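Local coordinates for protein LP15968p (Drosophila melanogaster, PDB 3MN8) that is the first carboxypeptidase-like domain of carboxypeptidase D, a zinc enzyme that removes C-terminal arginine or lysine from peptides and proteins, at residues G288-N293 and C299-I304; F210-N215 and R333-G338; Y225-S230 and F292-S297. One frame throughout, in Å; residues are numbered along the deposited sequence.

Contact 1: residues G288-N293 and C299-I304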
loop_
_atom_site.group_PDB
_atom_site.type_symbol
_atom_site.label_atom_id
_atom_site.label_comp_id
_atom_site.label_asym_id
_atom_site.label_seq_id
_atom_site.Cartn_x
_atom_site.Cartn_y
_atom_site.Cartn_z
ATOM N N GLY A 288 7.493 6.675 -10.504
ATOM C CA GLY A 288 6.379 6.543 -9.585
ATOM C C GLY A 288 6.702 5.744 -8.331
ATOM O O GLY A 288 7.625 4.935 -8.296
ATOM N N MET A 289 5.914 5.956 -7.289
ATOM C CA MET A 289 6.109 5.235 -6.038
ATOM C C MET A 289 5.724 3.757 -6.171
ATOM O O MET A 289 6.371 2.887 -5.595
ATOM C CB MET A 289 5.291 5.905 -4.932
ATOM C CG MET A 289 5.448 5.299 -3.555
ATOM S SD MET A 289 4.733 6.400 -2.312
ATOM C CE MET A 289 2.998 6.449 -2.791
ATOM N N GLN A 290 4.669 3.487 -6.937
ATOM C CA GLN A 290 4.151 2.129 -7.104
ATOM C C GLN A 290 5.263 1.196 -7.523
ATOM O O GLN A 290 5.626 0.270 -6.812
ATOM C CB GLN A 290 3.049 2.093 -8.167
ATOM C CG GLN A 290 2.432 0.722 -8.370
ATOM C CD GLN A 290 1.585 0.633 -9.638
ATOM O OE1 GLN A 290 0.371 0.847 -9.604
ATOM N NE2 GLN A 290 2.227 0.310 -10.765
ATOM N N ASP A 291 5.811 1.442 -8.701
ATOM C CA ASP A 291 6.821 0.540 -9.227
ATOM C C ASP A 291 8.064 0.555 -8.349
ATOM O O ASP A 291 8.841 -0.405 -8.353
ATOM C CB ASP A 291 7.153 0.862 -10.694
ATOM C CG ASP A 291 6.032 0.454 -11.656
ATOM O OD1 ASP A 291 4.954 0.024 -11.181
ATOM O OD2 ASP A 291 6.229 0.557 -12.887
ATOM N N PHE A 292 8.247 1.638 -7.592
ATOM C CA PHE A 292 9.418 1.729 -6.734
ATOM C C PHE A 292 9.333 0.711 -5.593
ATOM O O PHE A 292 10.312 0.025 -5.282
ATOM C CB PHE A 292 9.628 3.136 -6.191
ATOM C CG PHE A 292 10.647 3.200 -5.103
ATOM C CD1 PHE A 292 11.977 3.420 -5.409
ATOM C CD2 PHE A 292 10.285 3.015 -3.772
ATOM C CE1 PHE A 292 12.944 3.463 -4.408
ATOM C CE2 PHE A 292 11.236 3.066 -2.768
ATOM C CZ PHE A 292 12.569 3.285 -3.084
ATOM N N ASN A 293 8.156 0.597 -4.995
ATOM C CA ASN A 293 7.908 -0.458 -4.020
ATOM C C ASN A 293 8.321 -1.851 -4.514
ATOM O O ASN A 293 9.063 -2.578 -3.843
ATOM C CB ASN A 293 6.435 -0.458 -3.605
ATOM C CG ASN A 293 6.128 0.579 -2.523
ATOM O OD1 ASN A 293 6.087 0.261 -1.326
ATOM N ND2 ASN A 293 5.908 1.825 -2.944
ATOM N N CYS A 299 7.655 -5.097 -1.359
ATOM C CA CYS A 299 6.281 -4.619 -1.282
ATOM C C CYS A 299 5.551 -4.631 -2.622
ATOM O O CYS A 299 6.130 -4.300 -3.657
ATOM C CB CYS A 299 6.213 -3.221 -0.662
ATOM S SG CYS A 299 4.555 -2.737 -0.079
ATOM N N PHE A 300 4.272 -5.014 -2.577
ATOM C CA PHE A 300 3.387 -5.017 -3.734
ATOM C C PHE A 300 2.374 -3.869 -3.628
ATOM O O PHE A 300 1.330 -4.023 -3.005
ATOM C CB PHE A 300 2.619 -6.343 -3.811
ATOM C CG PHE A 300 3.466 -7.543 -4.164
ATOM C CD1 PHE A 300 2.889 -8.639 -4.796
ATOM C CD2 PHE A 300 4.825 -7.583 -3.870
ATOM C CE1 PHE A 300 3.653 -9.758 -5.126
ATOM C CE2 PHE A 300 5.597 -8.703 -4.188
ATOM C CZ PHE A 300 5.011 -9.790 -4.812
ATOM N N GLU A 301 2.679 -2.723 -4.233
ATOM C CA GLU A 301 1.790 -1.564 -4.164
ATOM C C GLU A 301 0.865 -1.451 -5.372
ATOM O O GLU A 301 1.297 -1.565 -6.522
ATOM C CB GLU A 301 2.609 -0.281 -3.997
ATOM C CG GLU A 301 1.793 1.002 -3.989
ATOM C CD GLU A 301 2.582 2.193 -3.454
ATOM O OE1 GLU A 301 2.945 2.184 -2.251
ATOM O OE2 GLU A 301 2.842 3.144 -4.228
ATOM N N LEU A 302 -0.415 -1.217 -5.106
ATOM C CA LEU A 302 -1.362 -0.836 -6.154
ATOM C C LEU A 302 -1.521 0.666 -6.184
ATOM O O LEU A 302 -1.317 1.340 -5.176
ATOM C CB LEU A 302 -2.746 -1.437 -5.895
ATOM C CG LEU A 302 -2.907 -2.948 -5.995
ATOM C CD1 LEU A 302 -4.383 -3.293 -5.880
ATOM C CD2 LEU A 302 -2.325 -3.459 -7.303
ATOM N N THR A 303 -1.905 1.187 -7.346
ATOM C CA THR A 303 -2.330 2.577 -7.472
ATOM C C THR A 303 -3.850 2.573 -7.589
ATOM O O THR A 303 -4.406 1.935 -8.479
ATOM C CB THR A 303 -1.738 3.266 -8.734
ATOM O OG1 THR A 303 -0.329 3.020 -8.822
ATOM C CG2 THR A 303 -1.980 4.773 -8.700
ATOM N N ILE A 304 -4.532 3.276 -6.693
ATOM C CA ILE A 304 -5.988 3.279 -6.747
ATOM C C ILE A 304 -6.619 4.661 -6.923
ATOM O O ILE A 304 -6.392 5.587 -6.125
ATOM C CB ILE A 304 -6.602 2.563 -5.551
ATOM C CG1 ILE A 304 -6.189 1.098 -5.568
ATOM C CG2 ILE A 304 -8.119 2.678 -5.602
ATOM C CD1 ILE A 304 -6.392 0.411 -4.258
#

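Contact 2: residues F210-N215 and R333-G338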
loop_
_atom_site.group_PDB
_atom_site.type_symbol
_atom_site.label_atom_id
_atom_site.label_comp_id
_atom_site.label_asym_id
_atom_site.label_seq_id
_atom_site.Cartn_x
_atom_site.Cartn_y
_atom_site.Cartn_z
ATOM N N PHE A 210 7.675 -4.223 4.296
ATOM C CA PHE A 210 6.282 -4.110 3.894
ATOM C C PHE A 210 5.886 -5.189 2.905
ATOM O O PHE A 210 6.624 -5.504 1.981
ATOM C CB PHE A 210 5.995 -2.725 3.336
ATOM C CG PHE A 210 5.987 -1.668 4.383
ATOM C CD1 PHE A 210 7.041 -0.776 4.499
ATOM C CD2 PHE A 210 4.951 -1.597 5.290
ATOM C CE1 PHE A 210 7.043 0.193 5.475
ATOM C CE2 PHE A 210 4.950 -0.629 6.270
ATOM C CZ PHE A 210 5.999 0.266 6.364
ATOM N N VAL A 211 4.709 -5.754 3.121
ATOM C CA VAL A 211 4.258 -6.903 2.354
ATOM C C VAL A 211 3.324 -6.476 1.232
ATOM O O VAL A 211 3.428 -6.955 0.108
ATOM C CB VAL A 211 3.526 -7.933 3.253
ATOM C CG1 VAL A 211 2.817 -8.975 2.404
ATOM C CG2 VAL A 211 4.503 -8.592 4.249
ATOM N N LEU A 212 2.418 -5.563 1.550
ATOM C CA LEU A 212 1.398 -5.098 0.618
ATOM C C LEU A 212 1.176 -3.605 0.847
ATOM O O LEU A 212 1.431 -3.104 1.938
ATOM C CB LEU A 212 0.096 -5.880 0.852
ATOM C CG LEU A 212 -1.236 -5.423 0.238
ATOM C CD1 LEU A 212 -1.103 -5.226 -1.253
ATOM C CD2 LEU A 212 -2.335 -6.445 0.544
ATOM N N SER A 213 0.687 -2.900 -0.169
ATOM C CA SER A 213 0.509 -1.452 -0.081
ATOM C C SER A 213 -0.405 -0.905 -1.172
ATOM O O SER A 213 -0.588 -1.510 -2.222
ATOM C CB SER A 213 1.872 -0.758 -0.180
ATOM O OG SER A 213 1.714 0.644 -0.269
ATOM N N ALA A 214 -0.971 0.263 -0.926
ATOM C CA ALA A 214 -1.776 0.918 -1.940
ATOM C C ALA A 214 -1.614 2.411 -1.789
ATOM O O ALA A 214 -1.487 2.894 -0.666
ATOM C CB ALA A 214 -3.226 0.527 -1.791
ATOM N N ASN A 215 -1.579 3.141 -2.905
ATOM C CA ASN A 215 -1.679 4.596 -2.826
ATOM C C ASN A 215 -2.808 5.183 -3.702
ATOM O O ASN A 215 -3.105 4.689 -4.801
ATOM C CB ASN A 215 -0.314 5.318 -2.949
ATOM C CG ASN A 215 0.186 5.412 -4.363
ATOM O OD1 ASN A 215 0.253 6.505 -4.923
ATOM N ND2 ASN A 215 0.561 4.275 -4.951
ATOM N N ARG A 333 -6.826 -7.683 3.697
ATOM C CA ARG A 333 -6.795 -9.127 3.988
ATOM C C ARG A 333 -6.059 -9.941 2.928
ATOM O O ARG A 333 -5.745 -11.113 3.141
ATOM C CB ARG A 333 -8.202 -9.676 4.224
ATOM C CG ARG A 333 -8.985 -8.839 5.225
ATOM C CD ARG A 333 -10.106 -9.601 5.915
ATOM N NE ARG A 333 -9.612 -10.431 7.000
ATOM C CZ ARG A 333 -9.953 -10.354 8.287
ATOM N NH1 ARG A 333 -9.392 -11.207 9.124
ATOM N NH2 ARG A 333 -10.831 -9.467 8.749
ATOM N N GLN A 334 -5.765 -9.311 1.795
ATOM C CA GLN A 334 -4.955 -9.934 0.753
ATOM C C GLN A 334 -3.476 -10.018 1.168
ATOM O O GLN A 334 -2.696 -10.776 0.590
ATOM C CB GLN A 334 -5.102 -9.169 -0.561
ATOM C CG GLN A 334 -6.422 -9.400 -1.297
ATOM C CD GLN A 334 -6.507 -10.799 -1.900
ATOM O OE1 GLN A 334 -5.763 -11.143 -2.818
ATOM N NE2 GLN A 334 -7.415 -11.607 -1.381
ATOM N N ALA A 335 -3.084 -9.256 2.181
ATOM C CA ALA A 335 -1.743 -9.392 2.715
ATOM C C ALA A 335 -1.597 -10.724 3.450
ATOM O O ALA A 335 -0.581 -10.988 4.094
ATOM C CB ALA A 335 -1.410 -8.235 3.639
ATOM N N HIS A 336 -2.609 -11.572 3.360
ATOM C CA HIS A 336 -2.535 -12.835 4.077
ATOM C C HIS A 336 -2.506 -14.043 3.181
ATOM O O HIS A 336 -2.324 -15.163 3.659
ATOM C CB HIS A 336 -3.656 -12.932 5.085
ATOM C CG HIS A 336 -3.569 -11.888 6.151
ATOM N ND1 HIS A 336 -2.640 -11.943 7.168
ATOM C CD2 HIS A 336 -4.275 -10.749 6.343
ATOM C CE1 HIS A 336 -2.793 -10.891 7.954
ATOM N NE2 HIS A 336 -3.776 -10.151 7.476
ATOM N N ILE A 337 -2.651 -13.805 1.881
ATOM C CA ILE A 337 -2.588 -14.893 0.918
ATOM C C ILE A 337 -1.186 -15.437 0.787
ATOM O O ILE A 337 -0.211 -14.833 1.255
ATOM C CB ILE A 337 -3.097 -14.475 -0.471
ATOM C CG1 ILE A 337 -2.173 -13.420 -1.081
ATOM C CG2 ILE A 337 -4.548 -13.987 -0.388
ATOM C CD1 ILE A 337 -2.691 -12.867 -2.388
ATOM N N GLY A 338 -1.100 -16.592 0.144
ATOM C CA GLY A 338 0.178 -17.223 -0.111
ATOM C C GLY A 338 0.758 -17.894 1.114
ATOM O O GLY A 338 0.062 -18.622 1.827
#

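Contact 3: residues Y225-S230 and F292-S297. With GEM ((2-guanidinoethylmercapto)succinic acid), chain G.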
loop_
_atom_site.group_PDB
_atom_site.type_symbol
_atom_site.label_atom_id
_atom_site.label_comp_id
_atom_site.label_asym_id
_atom_site.label_seq_id
_atom_site.Cartn_x
_atom_site.Cartn_y
_atom_site.Cartn_z
ATOM N N TYR A 225 -2.086 -1.286 -11.468
ATOM C CA TYR A 225 -0.984 -2.064 -10.908
ATOM C C TYR A 225 0.207 -1.981 -11.836
ATOM O O TYR A 225 0.056 -1.591 -12.997
ATOM C CB TYR A 225 -1.408 -3.530 -10.756
ATOM C CG TYR A 225 -2.012 -4.127 -12.012
ATOM C CD1 TYR A 225 -3.353 -3.936 -12.324
ATOM C CD2 TYR A 225 -1.247 -4.880 -12.876
ATOM C CE1 TYR A 225 -3.912 -4.483 -13.468
ATOM C CE2 TYR A 225 -1.795 -5.433 -14.023
ATOM C CZ TYR A 225 -3.129 -5.232 -14.313
ATOM O OH TYR A 225 -3.680 -5.779 -15.454
ATOM N N PRO A 226 1.393 -2.355 -11.334
ATOM C CA PRO A 226 2.668 -2.358 -12.073
ATOM C C PRO A 226 2.662 -3.210 -13.362
ATOM O O PRO A 226 1.850 -4.138 -13.513
ATOM C CB PRO A 226 3.660 -2.949 -11.058
ATOM C CG PRO A 226 3.052 -2.668 -9.721
ATOM C CD PRO A 226 1.561 -2.736 -9.922
ATOM N N TYR A 227 3.553 -2.891 -14.297
ATOM C CA TYR A 227 4.424 -1.735 -14.209
ATOM C C TYR A 227 3.739 -0.528 -14.848
ATOM O O TYR A 227 2.786 -0.680 -15.629
ATOM C CB TYR A 227 5.732 -2.000 -14.959
ATOM C CG TYR A 227 6.660 -3.014 -14.339
ATOM C CD1 TYR A 227 7.280 -2.767 -13.115
ATOM C CD2 TYR A 227 6.959 -4.197 -15.006
ATOM C CE1 TYR A 227 8.152 -3.679 -12.564
ATOM C CE2 TYR A 227 7.822 -5.117 -14.459
ATOM C CZ TYR A 227 8.414 -4.851 -13.235
ATOM O OH TYR A 227 9.274 -5.765 -12.684
ATOM N N ASP A 228 4.248 0.662 -14.526
ATOM C CA ASP A 228 3.724 1.928 -15.045
ATOM C C ASP A 228 4.505 2.362 -16.279
ATOM O O ASP A 228 4.116 3.298 -16.978
ATOM C CB ASP A 228 3.806 3.027 -13.974
ATOM C CG ASP A 228 2.644 2.974 -12.969
ATOM O OD1 ASP A 228 1.646 2.271 -13.243
ATOM O OD2 ASP A 228 2.722 3.647 -11.908
ATOM N N ASN A 229 5.618 1.686 -16.539
ATOM C CA ASN A 229 6.450 2.025 -17.693
ATOM C C ASN A 229 7.210 0.819 -18.261
ATOM O O ASN A 229 7.131 -0.289 -17.715
ATOM C CB ASN A 229 7.411 3.176 -17.357
ATOM C CG ASN A 229 8.570 2.744 -16.471
ATOM O OD1 ASN A 229 8.659 1.587 -16.027
ATOM N ND2 ASN A 229 9.475 3.682 -16.207
ATOM N N SER A 230 7.938 1.038 -19.356
ATOM C CA SER A 230 8.705 -0.039 -19.976
ATOM C C SER A 230 9.946 0.485 -20.675
ATOM O O SER A 230 10.105 1.694 -20.838
ATOM C CB SER A 230 7.828 -0.805 -20.967
ATOM O OG SER A 230 7.466 0.014 -22.055
ATOM N N PHE A 292 8.247 1.638 -7.592
ATOM C CA PHE A 292 9.418 1.729 -6.734
ATOM C C PHE A 292 9.333 0.711 -5.593
ATOM O O PHE A 292 10.312 0.025 -5.282
ATOM C CB PHE A 292 9.628 3.136 -6.191
ATOM C CG PHE A 292 10.647 3.200 -5.103
ATOM C CD1 PHE A 292 11.977 3.420 -5.409
ATOM C CD2 PHE A 292 10.285 3.015 -3.772
ATOM C CE1 PHE A 292 12.944 3.463 -4.408
ATOM C CE2 PHE A 292 11.236 3.066 -2.768
ATOM C CZ PHE A 292 12.569 3.285 -3.084
ATOM N N ASN A 293 8.156 0.597 -4.995
ATOM C CA ASN A 293 7.908 -0.458 -4.020
ATOM C C ASN A 293 8.321 -1.851 -4.514
ATOM O O ASN A 293 9.063 -2.578 -3.843
ATOM C CB ASN A 293 6.435 -0.458 -3.605
ATOM C CG ASN A 293 6.128 0.579 -2.523
ATOM O OD1 ASN A 293 6.087 0.261 -1.326
ATOM N ND2 ASN A 293 5.908 1.825 -2.944
ATOM N N TYR A 294 7.849 -2.209 -5.700
ATOM C CA TYR A 294 8.026 -3.566 -6.201
ATOM C C TYR A 294 9.481 -3.856 -6.534
ATOM O O TYR A 294 10.016 -4.909 -6.181
ATOM C CB TYR A 294 7.133 -3.798 -7.428
ATOM C CG TYR A 294 7.153 -5.216 -7.960
ATOM C CD1 TYR A 294 6.706 -6.287 -7.174
ATOM C CD2 TYR A 294 7.605 -5.488 -9.256
ATOM C CE1 TYR A 294 6.718 -7.590 -7.666
ATOM C CE2 TYR A 294 7.621 -6.782 -9.758
ATOM C CZ TYR A 294 7.178 -7.833 -8.961
ATOM O OH TYR A 294 7.191 -9.122 -9.466
ATOM N N ALA A 295 10.112 -2.897 -7.202
ATOM C CA ALA A 295 11.451 -3.073 -7.759
ATOM C C ALA A 295 12.576 -2.900 -6.743
ATOM O O ALA A 295 13.680 -3.377 -6.975
ATOM C CB ALA A 295 11.657 -2.126 -8.932
ATOM N N PHE A 296 12.312 -2.220 -5.630
ATOM C CA PHE A 296 13.376 -1.931 -4.672
ATOM C C PHE A 296 13.033 -2.451 -3.290
ATOM O O PHE A 296 13.690 -2.104 -2.300
ATOM C CB PHE A 296 13.645 -0.428 -4.608
ATOM C CG PHE A 296 14.126 0.169 -5.918
ATOM C CD1 PHE A 296 13.224 0.563 -6.901
ATOM C CD2 PHE A 296 15.487 0.341 -6.162
ATOM C CE1 PHE A 296 13.672 1.116 -8.099
ATOM C CE2 PHE A 296 15.937 0.893 -7.366
ATOM C CZ PHE A 296 15.029 1.278 -8.329
ATOM N N SER A 297 11.989 -3.273 -3.222
ATOM C CA SER A 297 11.615 -3.911 -1.968
ATOM C C SER A 297 10.741 -5.105 -2.277
ATOM O O SER A 297 10.546 -5.454 -3.441
ATOM C CB SER A 297 10.869 -2.939 -1.043
ATOM O OG SER A 297 9.479 -2.863 -1.348
HETATM C C8 GEM G . -1.300 8.803 -12.584
HETATM S S7 GEM G . -0.836 7.492 -11.488
HETATM C C6 GEM G . -1.968 6.229 -11.995
HETATM C C5 GEM G . -1.928 5.933 -13.492
HETATM N N3 GEM G . -0.657 5.286 -13.777
HETATM C C1 GEM G . -0.148 5.017 -14.975
HETATM N N4 GEM G . 1.032 4.419 -15.083
HETATM N N2 GEM G . -0.816 5.352 -16.074
HETATM C C9 GEM G . -0.260 9.884 -12.454
HETATM O O14 GEM G . 0.629 9.744 -11.585
HETATM O O15 GEM G . -0.311 10.872 -13.216
HETATM C C10 GEM G . -2.720 9.336 -12.328
HETATM C C11 GEM G . -2.949 10.086 -11.022
HETATM O O12 GEM G . -3.941 9.749 -10.329
HETATM O O13 GEM G . -2.182 11.028 -10.695
#

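Contact 1: residues G288-N293 and C299-I304
In the α/β core of the M14 carboxypeptidase domain, helix 289-296 folds back on the strand that follows it, and Glu301 packs against Met289, Gln290 and Asn293. The short helix and strand axes run nearly antiparallel at 164°, 7.0 Å apart. Glu301 reaches the first helical turn on an extended chain, CG anti to the backbone N (chi1 177°), which brings OE2 to 3.4 Å from Met289 CG and OE1 to 3.1 Å from Asn293 ND2. The angle there is too poor for a hydrogen bond; Asn293 ND2 donates instead to Met289 O at 2.9 Å, from above that carbonyl's plane, while Asn293 OD1 accepts from Lys95 and Glu301 OE1 pairs with Ser213 OG. Gln290 lies across Thr303: OE1 accepts from Thr303 OG1, in a bond whose modelled length is doubtfully short, and NE2 donates to Asp291 OD1 at 2.8 Å. Thr303 also packs on the zinc ligand His217 and touches the bound (2-guanidinoethylmercapto)succinic acid. Strands 212-217 and 222-225 flank the Glu301 strand, helix 196-205 packs on Met289 and Asn293, and helix 245-257 covers the face carrying Phe300 and Leu302.

Contact 2: residues F210-N215 and R333-G338
Leu212, near the start of a central strand of the carboxypeptidase sheet, meets Ala335 in the turn that follows helix 317-333. This turn is the connection between the catalytic domain and the all-beta, transthyretin-like domain, whose first strand is 339-344, so the contact seats the start of the linker against the core sheet. The close part is small and apolar. A chi1 of 167° sets Leu212 CG opposite its own N and sends the CD2 branch at the turn, where this methyl lies 3.7 Å from Ala335 CB and 3.3 Å from Ala335 N. The same methyl touches Gln334 CB at 4.0 Å, and Leu212 CB comes within 3.9 Å of Ala335 CB, so the alanine methyl rests alongside the base of the leucine as well as its tip. Around this cluster, Leu251 of helix 245-257 packs on both Leu212 and Gln334, and Val94 of the adjoining strand 93-97 touches Ala335.

Packing thins out toward Val211, whose CG1 stays 4.5 Å from Ala335 CB. The solvent side lies toward Arg333 and Gln334, both partly exposed; Arg333 makes no contact with the strand segment. The Gln334 chain bends at its second torsion (chi2 -71°), carrying the amide away from the sheet to helix 245-257, where OE1 accepts from Gln250 NE2, while Arg333 NH2 bonds the backbone oxygen of Asp127. The turn itself is closed by a backbone hydrogen bond from Ile337 N to Gln334 O, 3.3 Å long. Beyond it, Gly338, with a positive phi of 76°, donates its N-H to Asn404 OD1 in the transthyretin-like domain.

Contact 3: residues Y225-S230 and F292-S297
Tyr227 brings its hydroxyl to the edge of the Tyr294 ring, where OH lies in the ring plane, 3.5 Å from CE2. Just behind it, Tyr227 CE1 is 3.8 Å from Tyr294 CD2. The two side chains cross at about a right angle, and the rings meet obliquely, with planes at 61° and centroids 5.9 Å apart. Tyr294 leaves the helix with CG beside its carbonyl carbon (chi1 -175°), and its far end is held by a hydrogen bond between OH and Asp244 OD2. Tyr227 follows a cis peptide bond after Pro226, as in the corresponding Pro-Tyr sequence of carboxypeptidase A, and the bend leads from strand 222-225 into the loop that borders the substrate pocket of this M14 fold. The next residue, Asp228, faces the pocket and places OD1 2.9 Å from N4 of the ligand's guanidino group, an approach that would suit a basic C-terminal side chain; the ligand is hydrogen-bonded to the backbone oxygens of Gly279 and Tyr283. One layer out, Asp291 OD2 accepts from the backbone N of Asp228. At the other end of the contact, Lys364 NZ bonds the backbone oxygens of Tyr294 and Ser297.

Overall arrangement
Contacts 1 and 3 share helix 289-296: its first turn packs on strand 300-305, while Tyr294 farther along meets the pocket loop. Contact 1 joins contact 2 through the sheet, where strands 300-305 and 212-217 are neighbours and a side-chain bond links the two. Contacts 1 and 2 are both buried, each about 7 Å from the centre of the chain, yet contact 1 is polar, built of amides and a carboxylate, and approaches the zinc site at Thr303, whereas contact 2 is aliphatic and lies away from it at the domain linker. Contact 3 is only partly buried and aromatic. It connects to contact 1 through a backbone-to-carboxylate bond, but does not touch contact 2.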